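Putative alpha-N-acetylgalactosaminidase (PDB 3CC1) probably releases terminal alpha-linked N-acetylgalactosamine from the non-reducing ends of glycans by hydrolysis, as a glycoside hydrolase with a TIM-barrel catalytic domain and a C-terminal beta sandwich. Local coordinates at residues G278-R283 with G290-R295; S18-G23 with C272-L277. All coordinates share one frame; numbering follows the deposited sequence.

From the N terminus, strand 14-17 of the central parallel sheet runs straight into segment 18-23, whose short helix meets segment 272-277 in interaction 2. That contact closes a loop of 248 residues, which includes strands 49-52, 109-115, 180-184 and 214-216 of the same sheet. The chain then passes without a break from Leu277 to Gly278, and interaction 1 closes a much smaller loop, a beta hairpin with six residues between its segments. The two contacts therefore follow in series, neither nesting nor crossing. Two probable hydrogen bonds join them directly, Gly281 N to Asp20 O and Thr294 OG1 to Pro276 O, which fasten the hairpin to the helix 19-22 and to the preceding loop.

Interaction 1 of 2, residues G278-R283 with G290-R295; sequences GHIGIR and GDRWTR
A small antiparallel beta hairpin is held by a reciprocal backbone pair: Ile280 N donates to Arg292 O at 2.9 Å and Arg292 N to Ile280 O at 3.0 Å, both nearly along the C=O axes. Two residues along each strand, past the non-hydrogen-bonded pair His279-Trp293, Thr294 N donates a further bond to Gly278 O (2.9 Å). On one face of the hairpin, the six-membered ring of Trp293 lies flat over Gly278 CA, a CH-pi contact 3.8 Å from the ring centroid. On the same face His279, CG anti to its backbone N, sends NE2 to Asp291 OD1 (2.5 Å); Asp291 OD1 accepts it with its syn lone pair, ring and carboxylate nearly coplanar (24°). His279 ND1 is hydrogen-bonded to Asp323. Ile282 CD1 packs over the imidazole, and a water bridges Asp291 OD2 to Ile282 O. On the other face the Ile280 side chain lies over the guanidinium of Arg292, with CD1 3.8 Å from NH2. Gly281 sits so close to Arg292 NH1 and Gly290 O that a CB there would clash. NH1 of Arg292 is anchored on Gly290 O (2.9 Å) and NH2 forms a salt bridge with Asp245. An alanine here, without the guanidinium, would probably loosen the turn at Gly290 and the hold on Asp245, and leave Ile280 less well packed. With a carboxylate at each ring nitrogen, the imidazole of His279 is likely to favour its doubly protonated, cationic form.

Interaction 2 of 2, residues S18-G23 with C272-L277; sequences SWDCYG and CGMLPL. Unlike the reference sequence in segment 272-277: Gly273 (reference Asp).
In the TIM-barrel fold, segment 18-23 leaves the C-terminal end of strand 14-17, the end where barrel enzymes carry their active sites, and turns at once into the short helix 19-22. Facing it is an irregular segment, 272-277. Asp20 and Met274, a selenomethionine, bury the most surface, and Trp19 comes next. The Met274 chain starts with CG anti to its carbonyl carbon, runs extended through chi2 and bends at the selenium (chi3 -48°), which brings CE into the corner between Trp19 and Asp20. With CG anti to the backbone N (chi1 -176°), Trp19 presents CB and CD1 to this methyl: CE lies 3.6 Å from Trp19 CD1 and 3.7 Å from Trp19 CB, meeting the indole obliquely. The ring nitrogen NE1 is hydrogen-bonded to Asp286, while Leu191 of a second subunit packs on the same residue, so this corner lies near a subunit boundary. A bound imidazole next to Trp19, probably from the crystallisation liquor, is consistent with a pocket here. Met274 also rests on Asn17 and Met316, and the Leu275 backbone bonds to Met316 and Gly318, which ties the loop to the adjacent barrel strands 14-17 and 315-317. Across the contact the two oxygens of Asp20 divide the work, OD2 meeting Pro276 and OD1 meeting Met274. The Asp20 and Pro276 side chains lie side by side, with OD2 3.5 Å from Pro276 CA, where the proline centres an inverse gamma turn closed by a weak bond from Leu277 N to Leu275 O. Asp20 OD1 sits in the plane of the Trp19 ring at its edge and touches the Met274 methyl, with CE 3.3 Å away.

Interaction 1 of 2, residues G278-R283 with G290-R295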
loop_
_atom_site.group_PDB
_atom_site.type_symbol
_atom_site.label_atom_id
_atom_site.label_comp_id
_atom_site.label_asym_id
_atom_site.label_seq_id
_atom_site.Cartn_x
_atom_site.Cartn_y
_atom_site.Cartn_z
ATOM N N GLY A 278 25.836 -19.340 2.206
ATOM C CA GLY A 278 26.989 -19.941 2.853
ATOM C C GLY A 278 27.503 -19.085 3.981
ATOM O O GLY A 278 26.745 -18.525 4.727
ATOM N N HIS A 279 28.827 -19.028 4.094
ATOM C CA HIS A 279 29.524 -18.344 5.193
ATOM C C HIS A 279 29.760 -16.855 4.877
ATOM O O HIS A 279 30.541 -16.479 3.995
ATOM C CB HIS A 279 30.832 -19.083 5.504
ATOM C CG HIS A 279 31.520 -18.634 6.769
ATOM N ND1 HIS A 279 32.836 -18.947 7.035
ATOM C CD2 HIS A 279 31.089 -17.897 7.821
ATOM C CE1 HIS A 279 33.180 -18.437 8.211
ATOM N NE2 HIS A 279 32.142 -17.784 8.706
ATOM N N ILE A 280 29.055 -16.026 5.630
ATOM C CA ILE A 280 28.999 -14.588 5.420
ATOM C C ILE A 280 29.202 -13.887 6.746
ATOM O O ILE A 280 29.192 -14.526 7.791
ATOM C CB ILE A 280 27.633 -14.147 4.759
ATOM C CG1 ILE A 280 26.432 -14.577 5.599
ATOM C CG2 ILE A 280 27.513 -14.689 3.341
ATOM C CD1 ILE A 280 25.043 -14.267 4.968
ATOM N N GLY A 281 29.403 -12.571 6.694
ATOM C CA GLY A 281 29.483 -11.741 7.875
ATOM C C GLY A 281 30.771 -11.879 8.659
ATOM O O GLY A 281 30.808 -11.571 9.846
ATOM N N ILE A 282 31.833 -12.343 7.996
ATOM C CA ILE A 282 33.109 -12.633 8.677
ATOM C C ILE A 282 33.723 -11.334 9.205
ATOM O O ILE A 282 34.097 -11.251 10.369
ATOM C CB ILE A 282 34.073 -13.440 7.783
ATOM C CG1 ILE A 282 33.415 -14.766 7.398
ATOM C CG2 ILE A 282 35.415 -13.735 8.489
ATOM C CD1 ILE A 282 34.169 -15.572 6.381
ATOM N N ARG A 283 33.785 -10.312 8.352
ATOM C CA ARG A 283 34.150 -8.969 8.774
ATOM C C ARG A 283 33.164 -8.059 8.073
ATOM O O ARG A 283 33.333 -7.741 6.928
ATOM C CB ARG A 283 35.598 -8.616 8.406
ATOM C CG ARG A 283 36.659 -9.527 9.071
ATOM C CD ARG A 283 38.090 -9.037 8.889
ATOM N NE ARG A 283 38.434 -8.775 7.483
ATOM C CZ ARG A 283 38.907 -9.666 6.625
ATOM N NH1 ARG A 283 39.086 -10.915 6.998
ATOM N NH2 ARG A 283 39.216 -9.295 5.382
ATOM N N GLY A 290 26.243 -11.428 12.810
ATOM C CA GLY A 290 27.690 -11.463 12.786
ATOM C C GLY A 290 28.219 -12.606 11.925
ATOM O O GLY A 290 27.601 -13.029 10.956
ATOM N N ASP A 291 29.399 -13.078 12.284
ATOM C CA ASP A 291 30.022 -14.174 11.572
ATOM C C ASP A 291 29.095 -15.379 11.619
ATOM O O ASP A 291 28.768 -15.887 12.688
ATOM C CB ASP A 291 31.378 -14.464 12.198
ATOM C CG ASP A 291 32.204 -15.457 11.390
ATOM O OD1 ASP A 291 31.645 -16.256 10.647
ATOM O OD2 ASP A 291 33.442 -15.438 11.508
ATOM N N ARG A 292 28.642 -15.832 10.457
ATOM C CA ARG A 292 27.509 -16.744 10.396
ATOM C C ARG A 292 27.394 -17.517 9.110
ATOM O O ARG A 292 27.988 -17.164 8.089
ATOM C CB ARG A 292 26.212 -15.969 10.600
ATOM C CG ARG A 292 25.755 -15.125 9.408
ATOM C CD ARG A 292 24.645 -14.152 9.791
ATOM N NE ARG A 292 24.244 -13.271 8.680
ATOM C CZ ARG A 292 24.851 -12.132 8.361
ATOM N NH1 ARG A 292 25.896 -11.735 9.048
ATOM N NH2 ARG A 292 24.413 -11.383 7.358
ATOM N N TRP A 293 26.619 -18.593 9.205
ATOM C CA TRP A 293 25.987 -19.216 8.070
ATOM C C TRP A 293 24.740 -18.401 7.731
ATOM O O TRP A 293 24.097 -17.830 8.610
ATOM C CB TRP A 293 25.561 -20.643 8.381
ATOM C CG TRP A 293 25.438 -21.449 7.184
ATOM C CD1 TRP A 293 24.274 -21.888 6.558
ATOM C CD2 TRP A 293 26.521 -21.959 6.420
ATOM N NE1 TRP A 293 24.601 -22.651 5.450
ATOM C CE2 TRP A 293 25.973 -22.699 5.343
ATOM C CE3 TRP A 293 27.896 -21.866 6.538
ATOM C CZ2 TRP A 293 26.779 -23.331 4.397
ATOM C CZ3 TRP A 293 28.692 -22.513 5.601
ATOM C CH2 TRP A 293 28.141 -23.210 4.548
ATOM N N THR A 294 24.419 -18.345 6.446
ATOM C CA THR A 294 23.242 -17.618 5.995
ATOM C C THR A 294 22.023 -17.899 6.842
ATOM O O THR A 294 21.769 -19.009 7.219
ATOM C CB THR A 294 22.917 -17.875 4.511
ATOM O OG1 THR A 294 21.781 -17.084 4.151
ATOM C CG2 THR A 294 22.630 -19.327 4.232
ATOM N N ARG A 295 21.277 -16.851 7.150
ATOM C CA ARG A 295 20.094 -16.976 7.971
ATOM C C ARG A 295 18.919 -17.510 7.152
ATOM O O ARG A 295 17.926 -17.898 7.721
ATOM C CB ARG A 295 19.711 -15.634 8.606
ATOM C CG ARG A 295 20.702 -15.152 9.643
ATOM C CD ARG A 295 20.533 -13.671 9.886
ATOM N NE ARG A 295 19.486 -13.429 10.866
ATOM C CZ ARG A 295 18.260 -12.982 10.580
ATOM N NH1 ARG A 295 17.856 -12.680 9.339
ATOM N NH2 ARG A 295 17.409 -12.829 11.576
HETATM O O HOH W 1 34.587 -13.315 12.229
#

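Interaction 2 of 2, residues S18-G23 with C272-L277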
loop_
_atom_site.group_PDB
_atom_site.type_symbol
_atom_site.label_atom_id
_atom_site.label_comp_id
_atom_site.label_asym_id
_atom_site.label_seq_id
_atom_site.Cartn_x
_atom_site.Cartn_y
_atom_site.Cartn_z
ATOM N N SER A 18 33.226 -9.669 -2.757
ATOM C CA SER A 18 33.840 -9.720 -1.421
ATOM C C SER A 18 32.983 -9.103 -0.305
ATOM O O SER A 18 33.312 -9.284 0.856
ATOM C CB SER A 18 35.186 -8.995 -1.424
ATOM O OG SER A 18 35.051 -7.609 -1.657
ATOM N N TRP A 19 31.896 -8.418 -0.651
ATOM C CA TRP A 19 31.177 -7.585 0.323
ATOM C C TRP A 19 30.478 -8.340 1.459
ATOM O O TRP A 19 30.637 -7.986 2.626
ATOM C CB TRP A 19 30.165 -6.652 -0.357
ATOM C CG TRP A 19 29.530 -5.754 0.644
ATOM C CD1 TRP A 19 28.306 -5.921 1.215
ATOM C CD2 TRP A 19 30.071 -4.549 1.218
ATOM N NE1 TRP A 19 28.060 -4.914 2.109
ATOM C CE2 TRP A 19 29.113 -4.057 2.131
ATOM C CE3 TRP A 19 31.261 -3.843 1.057
ATOM C CZ2 TRP A 19 29.321 -2.909 2.896
ATOM C CZ3 TRP A 19 31.465 -2.696 1.799
ATOM C CH2 TRP A 19 30.509 -2.242 2.713
ATOM N N ASP A 20 29.696 -9.361 1.131
ATOM C CA ASP A 20 28.859 -10.011 2.169
ATOM C C ASP A 20 29.701 -10.802 3.201
ATOM O O ASP A 20 29.260 -11.021 4.325
ATOM C CB ASP A 20 27.804 -10.942 1.568
ATOM C CG ASP A 20 26.621 -10.224 0.932
ATOM O OD1 ASP A 20 26.562 -8.968 0.853
ATOM O OD2 ASP A 20 25.702 -10.971 0.488
ATOM N N CYS A 21 30.902 -11.224 2.803
ATOM C CA CYS A 21 31.815 -11.973 3.682
ATOM C C CYS A 21 32.824 -11.066 4.366
ATOM O O CYS A 21 33.052 -11.220 5.557
ATOM C CB CYS A 21 32.512 -13.157 2.975
ATOM S SG CYS A 21 33.071 -12.841 1.250
ATOM N N TYR A 22 33.397 -10.101 3.639
ATOM C CA TYR A 22 34.533 -9.321 4.163
ATOM C C TYR A 22 34.317 -7.806 4.171
ATOM O O TYR A 22 35.206 -7.026 4.538
ATOM C CB TYR A 22 35.845 -9.659 3.403
ATOM C CG TYR A 22 36.195 -11.109 3.545
ATOM C CD1 TYR A 22 36.460 -11.633 4.800
ATOM C CD2 TYR A 22 36.182 -11.976 2.446
ATOM C CE1 TYR A 22 36.732 -12.965 4.976
ATOM C CE2 TYR A 22 36.465 -13.320 2.603
ATOM C CZ TYR A 22 36.752 -13.808 3.870
ATOM O OH TYR A 22 37.004 -15.148 4.067
ATOM N N GLY A 23 33.125 -7.391 3.791
ATOM C CA GLY A 23 32.798 -5.988 3.779
ATOM C C GLY A 23 33.734 -5.199 2.904
ATOM O O GLY A 23 33.976 -5.560 1.734
ATOM N N CYS A 272 19.067 -7.704 -8.362
ATOM C CA CYS A 272 18.262 -8.040 -7.189
ATOM C C CYS A 272 19.083 -8.094 -5.915
ATOM O O CYS A 272 18.549 -8.145 -4.812
ATOM C CB CYS A 272 17.537 -9.366 -7.397
ATOM S SG CYS A 272 16.279 -9.231 -8.696
ATOM N N GLY A 273 20.394 -8.065 -6.084
ATOM C CA GLY A 273 21.291 -8.087 -4.976
ATOM C C GLY A 273 22.265 -9.253 -4.968
ATOM O O GLY A 273 22.067 -10.286 -5.596
HETATM N N MSE A 274 23.325 -9.092 -4.200
HETATM C CA MSE A 274 24.299 -10.160 -4.070
HETATM C C MSE A 274 23.662 -11.317 -3.291
HETATM O O MSE A 274 22.702 -11.116 -2.534
HETATM C CB MSE A 274 25.576 -9.610 -3.455
HETATM C CG MSE A 274 26.363 -8.641 -4.455
HETATM SE SE MSE A 274 27.641 -7.725 -3.440
HETATM C CE MSE A 274 26.752 -7.024 -1.860
ATOM N N LEU A 275 24.132 -12.532 -3.554
ATOM C CA LEU A 275 23.580 -13.751 -2.908
ATOM C C LEU A 275 24.180 -14.011 -1.519
ATOM O O LEU A 275 25.342 -14.408 -1.422
ATOM C CB LEU A 275 23.789 -14.984 -3.800
ATOM C CG LEU A 275 23.515 -14.761 -5.299
ATOM C CD1 LEU A 275 23.988 -15.996 -6.145
ATOM C CD2 LEU A 275 22.011 -14.402 -5.508
ATOM N N PRO A 276 23.392 -13.758 -0.428
ATOM C CA PRO A 276 23.924 -14.009 0.896
ATOM C C PRO A 276 23.728 -15.471 1.260
ATOM O O PRO A 276 22.798 -15.850 1.981
ATOM C CB PRO A 276 23.110 -13.090 1.790
ATOM C CG PRO A 276 21.764 -12.977 1.120
ATOM C CD PRO A 276 21.997 -13.269 -0.366
ATOM N N LEU A 277 24.653 -16.262 0.753
ATOM C CA LEU A 277 24.648 -17.694 0.915
ATOM C C LEU A 277 25.922 -18.168 1.579
ATOM O O LEU A 277 26.960 -17.493 1.541
ATOM C CB LEU A 277 24.506 -18.353 -0.463
ATOM C CG LEU A 277 23.213 -18.175 -1.262
ATOM C CD1 LEU A 277 23.349 -18.790 -2.645
ATOM C CD2 LEU A 277 22.015 -18.723 -0.519
#